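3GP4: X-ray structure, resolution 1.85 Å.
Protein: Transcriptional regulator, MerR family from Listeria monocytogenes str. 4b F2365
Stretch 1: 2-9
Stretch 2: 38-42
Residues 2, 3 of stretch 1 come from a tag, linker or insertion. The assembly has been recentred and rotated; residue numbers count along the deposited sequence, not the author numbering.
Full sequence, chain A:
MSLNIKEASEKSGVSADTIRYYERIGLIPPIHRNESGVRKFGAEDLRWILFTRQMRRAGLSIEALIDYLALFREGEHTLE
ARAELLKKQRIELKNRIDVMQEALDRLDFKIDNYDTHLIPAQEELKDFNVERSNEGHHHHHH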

# COMPACT_ATOMS: atom_id res chain seq x y z
N SER A 2 1.20 34.56 -7.83
CA SER A 2 0.80 34.20 -6.43
C SER A 2 -0.51 33.47 -6.45
O SER A 2 -1.45 33.88 -7.12
CB SER A 2 0.53 35.44 -5.58
OG SER A 2 1.67 35.89 -4.92
N LEU A 3 -0.58 32.42 -5.65
CA LEU A 3 -1.84 31.84 -5.23
C LEU A 3 -1.95 31.99 -3.72
O LEU A 3 -0.92 31.98 -3.00
CB LEU A 3 -1.94 30.36 -5.62
CG LEU A 3 -1.73 30.03 -7.10
CD1 LEU A 3 -1.63 28.51 -7.25
CD2 LEU A 3 -2.86 30.58 -8.01
N ASN A 4 -3.17 32.17 -3.24
CA ASN A 4 -3.42 31.99 -1.82
C ASN A 4 -3.61 30.51 -1.48
O ASN A 4 -3.56 29.65 -2.38
CB ASN A 4 -4.59 32.85 -1.30
CG ASN A 4 -5.93 32.51 -1.96
OD1 ASN A 4 -6.26 31.35 -2.25
ND2 ASN A 4 -6.74 33.55 -2.16
N ILE A 5 -3.81 30.24 -0.19
CA ILE A 5 -3.87 28.85 0.28
C ILE A 5 -5.08 28.09 -0.28
O ILE A 5 -4.95 26.94 -0.67
CB ILE A 5 -3.67 28.71 1.84
CG1 ILE A 5 -3.31 27.25 2.20
CG2 ILE A 5 -4.82 29.33 2.66
CD1 ILE A 5 -2.79 27.08 3.61
N LYS A 6 -6.23 28.77 -0.37
CA LYS A 6 -7.41 28.17 -0.99
C LYS A 6 -7.14 27.78 -2.45
O LYS A 6 -7.50 26.67 -2.88
CB LYS A 6 -8.59 29.13 -0.92
CG LYS A 6 -9.93 28.49 -1.27
CD LYS A 6 -11.06 29.52 -1.10
CE LYS A 6 -12.42 28.86 -1.14
NZ LYS A 6 -12.67 28.38 -2.52
N GLU A 7 -6.52 28.69 -3.20
CA GLU A 7 -6.13 28.39 -4.57
C GLU A 7 -5.11 27.24 -4.63
O GLU A 7 -5.25 26.33 -5.46
CB GLU A 7 -5.58 29.64 -5.25
CG GLU A 7 -6.63 30.74 -5.37
CD GLU A 7 -6.08 32.00 -5.97
OE1 GLU A 7 -4.99 32.46 -5.51
OE2 GLU A 7 -6.75 32.54 -6.89
N ALA A 8 -4.09 27.31 -3.78
CA ALA A 8 -3.07 26.29 -3.75
C ALA A 8 -3.64 24.89 -3.38
O ALA A 8 -3.23 23.91 -3.96
CB ALA A 8 -1.93 26.69 -2.79
N SER A 9 -4.57 24.84 -2.43
CA SER A 9 -5.27 23.61 -2.06
C SER A 9 -6.05 23.01 -3.25
O SER A 9 -5.94 21.81 -3.54
CB SER A 9 -6.19 23.87 -0.86
OG SER A 9 -7.07 22.78 -0.60
N VAL A 38 -0.35 36.86 5.08
CA VAL A 38 -0.93 35.60 4.57
C VAL A 38 0.03 34.92 3.58
O VAL A 38 0.87 35.60 3.00
CB VAL A 38 -2.36 35.77 3.95
CG1 VAL A 38 -3.28 36.52 4.93
CG2 VAL A 38 -2.31 36.47 2.61
N ARG A 39 -0.08 33.60 3.41
CA ARG A 39 0.80 32.88 2.49
C ARG A 39 0.50 33.23 1.03
O ARG A 39 -0.66 33.38 0.64
CB ARG A 39 0.66 31.36 2.67
CG ARG A 39 0.97 30.85 4.08
CD ARG A 39 0.81 29.34 4.13
NE ARG A 39 1.12 28.80 5.44
CZ ARG A 39 0.31 28.83 6.49
NH1 ARG A 39 -0.88 29.44 6.43
NH2 ARG A 39 0.68 28.25 7.61
N LYS A 40 1.56 33.35 0.24
CA LYS A 40 1.44 33.44 -1.21
C LYS A 40 2.29 32.33 -1.85
O LYS A 40 3.48 32.20 -1.60
CB LYS A 40 1.79 34.83 -1.75
CG LYS A 40 3.27 35.26 -1.75
CD LYS A 40 3.34 36.76 -2.06
CE LYS A 40 4.73 37.20 -2.36
NZ LYS A 40 4.71 38.13 -3.54
N PHE A 41 1.62 31.50 -2.63
CA PHE A 41 2.24 30.33 -3.21
C PHE A 41 2.68 30.61 -4.62
O PHE A 41 1.96 31.25 -5.39
CB PHE A 41 1.27 29.15 -3.20
CG PHE A 41 0.92 28.67 -1.82
CD1 PHE A 41 1.55 27.56 -1.30
CD2 PHE A 41 -0.03 29.33 -1.05
CE1 PHE A 41 1.23 27.10 -0.01
CE2 PHE A 41 -0.37 28.86 0.23
CZ PHE A 41 0.27 27.76 0.75
N GLY A 42 3.87 30.10 -4.94
CA GLY A 42 4.41 30.09 -6.30
C GLY A 42 4.48 28.67 -6.86
O GLY A 42 4.12 27.70 -6.17
O HOH W 1 -3.02 32.27 1.76

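The two stretches meet through a single antiparallel bridge between Leu 3 and Phe 41, and a phenylalanine ring extends the contact onto the first turn of a helix. Leu 3 N donates to Phe 41 O at 2.8 Å, and Phe 41 N donates to Leu 3 O at 2.6 Å and nearly linearly. Both bonds use main-chain atoms alone, so the side chain of Leu 3, a residue from the expression tag, takes no part in them. Two CA-H...O contacts flank the pair, from CA of Ser 2, also a tag residue, to Phe 41 O and from Lys 40 CA to Leu 3 O, each 3.3 Å.

Phe 41 is buried and gives up 111 Å² to the other stretch, the largest share of any residue. Its m rotamer (chi1 -66°), with chi2 at -100°, lays the ring along the start of the helix. Ala 8 points toward it and places CB over one face, 3.7 Å from the ring centroid; its short methyl allows this close approach of backbone and ring. Ile 5 adopts t for both chi angles, with CB 3.7 Å from Phe 41 CE2, while its CD1 extends to 4.1 Å from Arg 39 NH1. The Arg 39 side chain, m at chi1 and then t at chi2 and chi3, is extended, and its NE and NH2 are hydrogen-bonded elsewhere in the structure.

Asn 4 points away from the second stretch and instead caps the helix. Its p rotamer brings OD1 to 2.8 Å from Glu 7 N, and the m, t side chain of Glu 7 returns OE1 to 2.9 Å from Asn 4 N. Ile 5 N, lacking a main-chain acceptor in this first turn, donates to a water at 2.9 Å, which in turn donates to Arg 39 O at 2.8 Å, bridging the stretches beyond the direct pair.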